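Local coordinates for DUF3244 domain-containing protein (Bacteroides vulgatus ATCC 8482, PDB 3D33) that is of unknown function but belongs to the DUF3244 family and folds as an immunoglobulin-like beta-sandwich, at residues A[51-56]-A[89-94]; A[47-52]-A[96-101]. All blocks are in the same frame, centred on the assembly; numbering follows the deposited sequence.

Contact 1 of 2, residues A[51-56]-A[89-94]; sequences MTIRIT and YKLEIT
Leu-91 is turned with CG anti to its backbone N (chi1 173°), and a chi2 of 65° then sets CD1 between two isoleucines of the neighbouring strand. That methyl lies 3.8 Å from Ile-53 CG2 and equally far, at 3.8 Å, from Ile-55 CG1. Ile-53 and Leu-91 run side by side, whereas Ile-55 is crossed at a slant; its CG2 packs on Tyr-89 CB at 3.7 Å. Residues 51-56 and 89-94 are antiparallel neighbours in one sheet of the immunoglobulin-like beta-sandwich. Six backbone hydrogen bonds of 2.8 to 2.9 Å join Thr-52 to Thr-94, Arg-54 to Glu-92 and Thr-56 to Lys-90. Ile-53/Ile-93 and Ile-55/Leu-91 are the non-hydrogen-bonded pairs, whose side chains line the buried face, where Leu-42 of the other sheet meets Ile-53 and Ile-93. The other face is polar. Thr-94 has OG1 between its backbone N and carbonyl carbon (chi1 62°), against Thr-52 CB at 3.4 Å; Thr-52 OG1 itself is hydrogen-bonded to Asp-68 OD1. A water lies 2.7 Å from both Thr-56 OG1 and Glu-92 OE2, hydrogen-bonded to the hydroxyl and probably to the carboxylate. Arg-54 NH1 stays 5.2 Å from Glu-92 OE2, where any attraction is probably modest.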
# COMPACT_ATOMS: atom_id res chain seq x y z
N MSE A 51 -8.46 7.58 0.14
CA MSE A 51 -7.09 7.12 -0.06
C MSE A 51 -6.84 6.67 -1.49
O MSE A 51 -7.77 6.34 -2.25
CB MSE A 51 -6.78 5.93 0.84
CG MSE A 51 -6.88 6.17 2.31
SE MSE A 51 -6.16 4.57 3.22
CE MSE A 51 -6.77 3.10 1.90
N THR A 52 -5.58 6.72 -1.89
CA THR A 52 -5.14 6.16 -3.15
C THR A 52 -3.98 5.24 -2.87
O THR A 52 -3.08 5.59 -2.09
CB THR A 52 -4.67 7.23 -4.15
OG1 THR A 52 -5.76 8.10 -4.47
CG2 THR A 52 -4.16 6.54 -5.42
N ILE A 53 -3.99 4.04 -3.47
CA ILE A 53 -2.88 3.09 -3.34
C ILE A 53 -2.29 2.96 -4.76
O ILE A 53 -3.04 2.80 -5.72
CB ILE A 53 -3.33 1.71 -2.85
CG1 ILE A 53 -3.95 1.83 -1.46
CG2 ILE A 53 -2.16 0.70 -2.88
CD1 ILE A 53 -4.51 0.54 -0.89
N ARG A 54 -0.98 3.10 -4.87
CA ARG A 54 -0.29 2.98 -6.15
C ARG A 54 0.93 2.07 -5.97
O ARG A 54 1.67 2.18 -4.99
CB ARG A 54 0.09 4.36 -6.67
CG ARG A 54 0.64 4.43 -8.04
CD ARG A 54 0.62 5.91 -8.53
NE ARG A 54 -0.73 6.41 -8.85
CZ ARG A 54 -1.38 7.44 -8.27
NH1 ARG A 54 -0.86 8.13 -7.25
NH2 ARG A 54 -2.59 7.77 -8.68
N ILE A 55 1.09 1.11 -6.88
CA ILE A 55 2.23 0.24 -6.85
C ILE A 55 2.96 0.43 -8.18
O ILE A 55 2.32 0.39 -9.25
CB ILE A 55 1.82 -1.23 -6.66
CG1 ILE A 55 1.04 -1.42 -5.36
CG2 ILE A 55 3.05 -2.17 -6.71
CD1 ILE A 55 0.53 -2.78 -5.18
N THR A 56 4.26 0.67 -8.09
CA THR A 56 5.13 1.01 -9.23
C THR A 56 6.37 0.09 -9.29
O THR A 56 7.05 -0.11 -8.27
CB THR A 56 5.60 2.51 -9.09
OG1 THR A 56 4.46 3.37 -8.98
CG2 THR A 56 6.44 2.92 -10.30
N TYR A 89 9.00 -3.51 -6.00
CA TYR A 89 7.92 -2.56 -6.20
C TYR A 89 7.92 -1.50 -5.12
O TYR A 89 8.19 -1.80 -3.95
CB TYR A 89 6.56 -3.28 -6.19
CG TYR A 89 6.44 -4.18 -7.38
CD1 TYR A 89 5.98 -3.70 -8.59
CD2 TYR A 89 6.90 -5.50 -7.34
CE1 TYR A 89 5.94 -4.50 -9.70
CE2 TYR A 89 6.85 -6.34 -8.45
CZ TYR A 89 6.37 -5.82 -9.65
OH TYR A 89 6.34 -6.61 -10.78
N LYS A 90 7.57 -0.28 -5.50
CA LYS A 90 7.26 0.82 -4.56
C LYS A 90 5.76 0.85 -4.32
O LYS A 90 4.98 0.84 -5.27
CB LYS A 90 7.70 2.17 -5.15
CG LYS A 90 7.41 3.35 -4.27
CD LYS A 90 7.94 4.67 -4.80
CE LYS A 90 7.27 5.07 -6.11
NZ LYS A 90 7.71 6.41 -6.64
N LEU A 91 5.41 0.89 -3.04
CA LEU A 91 4.04 1.01 -2.59
C LEU A 91 3.80 2.38 -1.98
O LEU A 91 4.54 2.81 -1.09
CB LEU A 91 3.76 -0.06 -1.55
CG LEU A 91 2.44 -0.01 -0.82
CD1 LEU A 91 1.30 -0.26 -1.77
CD2 LEU A 91 2.39 -1.02 0.37
N GLU A 92 2.83 3.09 -2.50
CA GLU A 92 2.48 4.41 -1.96
C GLU A 92 1.04 4.43 -1.58
O GLU A 92 0.18 3.98 -2.35
CB GLU A 92 2.67 5.50 -3.00
CG GLU A 92 4.02 5.68 -3.53
CD GLU A 92 3.96 6.72 -4.65
OE1 GLU A 92 3.95 7.93 -4.33
OE2 GLU A 92 3.79 6.33 -5.83
N ILE A 93 0.77 4.98 -0.40
CA ILE A 93 -0.58 5.19 0.09
C ILE A 93 -0.69 6.67 0.34
O ILE A 93 0.10 7.23 1.12
CB ILE A 93 -0.80 4.41 1.39
CG1 ILE A 93 -0.48 2.91 1.14
CG2 ILE A 93 -2.20 4.53 1.87
CD1 ILE A 93 0.58 2.44 2.02
N THR A 94 -1.63 7.32 -0.33
CA THR A 94 -1.80 8.75 -0.18
C THR A 94 -3.21 9.07 0.27
O THR A 94 -4.17 8.35 -0.06
CB THR A 94 -1.45 9.49 -1.49
OG1 THR A 94 -2.34 9.07 -2.51
CG2 THR A 94 -0.04 9.24 -1.91
O HOH W 1 -0.74 6.67 -3.77
O HOH W 2 -6.06 10.19 -1.88
O HOH W 3 -2.54 10.55 -5.63
O HOH W 4 3.89 3.66 -6.33

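Contact 2 of 2, residues A[47-52]-A[96-101]; sequences PDRDMT and TPSGHL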
# COMPACT_ATOMS: atom_id res chain seq x y z
N PRO A 47 -9.97 4.88 9.89
CA PRO A 47 -10.43 5.34 8.58
C PRO A 47 -10.99 6.75 8.70
O PRO A 47 -11.86 7.00 9.51
CB PRO A 47 -11.54 4.35 8.20
CG PRO A 47 -11.32 3.18 9.07
CD PRO A 47 -10.69 3.66 10.31
N ASP A 48 -10.47 7.69 7.91
CA ASP A 48 -10.85 9.09 8.10
C ASP A 48 -10.61 9.98 6.88
O ASP A 48 -10.76 11.18 6.98
CB ASP A 48 -10.08 9.67 9.29
CG ASP A 48 -8.57 9.68 9.07
OD1 ASP A 48 -8.12 9.27 7.99
OD2 ASP A 48 -7.83 10.09 9.99
N ARG A 49 -10.22 9.39 5.77
CA ARG A 49 -10.00 10.16 4.57
C ARG A 49 -10.03 9.24 3.35
O ARG A 49 -9.73 8.04 3.46
CB ARG A 49 -8.65 10.87 4.67
CG ARG A 49 -7.45 9.97 4.42
CD ARG A 49 -6.19 10.63 4.93
NE ARG A 49 -6.20 10.61 6.37
CZ ARG A 49 -5.27 11.17 7.15
NH1 ARG A 49 -4.23 11.80 6.62
NH2 ARG A 49 -5.40 11.10 8.46
N ASP A 50 -10.35 9.81 2.19
CA ASP A 50 -10.21 9.06 0.93
C ASP A 50 -8.73 8.75 0.73
O ASP A 50 -7.86 9.57 1.09
CB ASP A 50 -10.74 9.85 -0.27
CG ASP A 50 -12.25 9.99 -0.29
OD1 ASP A 50 -12.99 9.30 0.45
OD2 ASP A 50 -12.72 10.81 -1.10
N MSE A 51 -8.46 7.58 0.14
CA MSE A 51 -7.09 7.12 -0.06
C MSE A 51 -6.84 6.67 -1.49
O MSE A 51 -7.77 6.34 -2.25
CB MSE A 51 -6.78 5.93 0.84
CG MSE A 51 -6.88 6.17 2.31
SE MSE A 51 -6.16 4.57 3.22
CE MSE A 51 -6.77 3.10 1.90
N THR A 52 -5.58 6.72 -1.89
CA THR A 52 -5.14 6.16 -3.15
C THR A 52 -3.98 5.24 -2.87
O THR A 52 -3.08 5.59 -2.09
CB THR A 52 -4.67 7.23 -4.15
OG1 THR A 52 -5.76 8.10 -4.47
CG2 THR A 52 -4.16 6.54 -5.42
N THR A 96 -6.35 12.04 0.81
CA THR A 96 -6.89 13.34 0.42
C THR A 96 -7.64 13.97 1.60
O THR A 96 -8.52 13.34 2.19
CB THR A 96 -7.82 13.19 -0.80
OG1 THR A 96 -7.11 12.55 -1.86
CG2 THR A 96 -8.32 14.54 -1.28
N PRO A 97 -7.31 15.24 1.95
CA PRO A 97 -6.35 16.12 1.25
C PRO A 97 -4.87 15.90 1.54
O PRO A 97 -4.04 16.46 0.81
CB PRO A 97 -6.73 17.51 1.75
CG PRO A 97 -7.22 17.26 3.14
CD PRO A 97 -7.92 15.92 3.10
N SER A 98 -4.52 15.14 2.58
CA SER A 98 -3.11 14.91 2.91
C SER A 98 -2.85 13.52 3.44
O SER A 98 -3.79 12.78 3.79
CB SER A 98 -2.62 15.93 3.95
OG SER A 98 -3.22 15.73 5.21
N GLY A 99 -1.57 13.20 3.53
CA GLY A 99 -1.11 11.86 3.93
C GLY A 99 -0.34 11.19 2.83
O GLY A 99 -0.79 11.12 1.69
N HIS A 100 0.86 10.69 3.15
CA HIS A 100 1.67 10.05 2.13
C HIS A 100 2.66 9.12 2.78
O HIS A 100 3.55 9.56 3.50
CB HIS A 100 2.44 11.09 1.31
CG HIS A 100 3.16 10.54 0.13
ND1 HIS A 100 3.01 11.06 -1.15
CD2 HIS A 100 4.05 9.52 0.01
CE1 HIS A 100 3.75 10.37 -1.99
NE2 HIS A 100 4.39 9.43 -1.32
N LEU A 101 2.46 7.83 2.54
CA LEU A 101 3.29 6.79 3.10
C LEU A 101 3.85 5.96 1.96
O LEU A 101 3.16 5.70 0.97
CB LEU A 101 2.46 5.87 4.02
CG LEU A 101 1.85 6.49 5.25
CD1 LEU A 101 0.80 5.55 5.87
CD2 LEU A 101 2.97 6.82 6.23
O HOH W 5 -11.18 12.52 2.18
O HOH W 2 -6.06 10.19 -1.88
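Ser-98 O and the carboxylate of Asp-48 lie at edges of the Arg-49 guanidinium, in or near its plane; Trp-18 makes a cation-pi contact with the same group. Arg-49 NH1 donates to Ser-98 O at 3.0 Å, arriving 48° above the plane of that carbonyl. Arg-49 holds Asp-48 side-on in a two-bonded salt bridge, its NE on OD1 at 2.8 Å and its NH2 on OD2 at 3.0 Å, so the rotation of the flat group is fixed; NH2 also hydrogen-bonds to Asp-19 O. The aliphatic part of the chain is used as well, since Arg-49 CD lies 3.4 Å from Ser-98 O and CB 3.5 Å from Thr-96 O. An alanine here would probably leave Ser-98 O without this donor and Asp-48 without its ion-pair mate, setting its carboxylate free to turn. A CB at Gly-99 would crowd Arg-49 NH1 and, at these backbone angles, also the carbonyl O of Ser-98. Nearer the strands, Thr-96 N donates to Asp-50 O at 2.9 Å, and a water bridges Asp-50 N and Thr-96 O. A cis peptide bond precedes Pro-97 in the turn that follows. This is a beta-hairpin connection at the end of an immunoglobulin-like sandwich, the turn from strand 87-96 into strand 100-107, fastened by an arginine from the segment entering strand 50-57.

Contacts 1 and 2 show how one sheet of a sandwich can be joined both in its middle and at its end. Their centres are about 11 Å apart; the centre of contact 1 lies about 5 Å, and that of contact 2 about 12 Å, from the centre of the chain. Both use strand 50-57 and share Met-51 and Thr-52. Along the chain, 47-52 leads into 51-56, and 89-94 is followed by 96-101, which turns back into the edge strand 100-107. The two meet directly where Ile-93 O and Leu-101 N, 2.8 Å apart, probably hydrogen-bond. Strand 87-96 thus pairs with 50-57 on one side and 100-107 on the other, and the hairpin turn lies beside the start of strand 50-57.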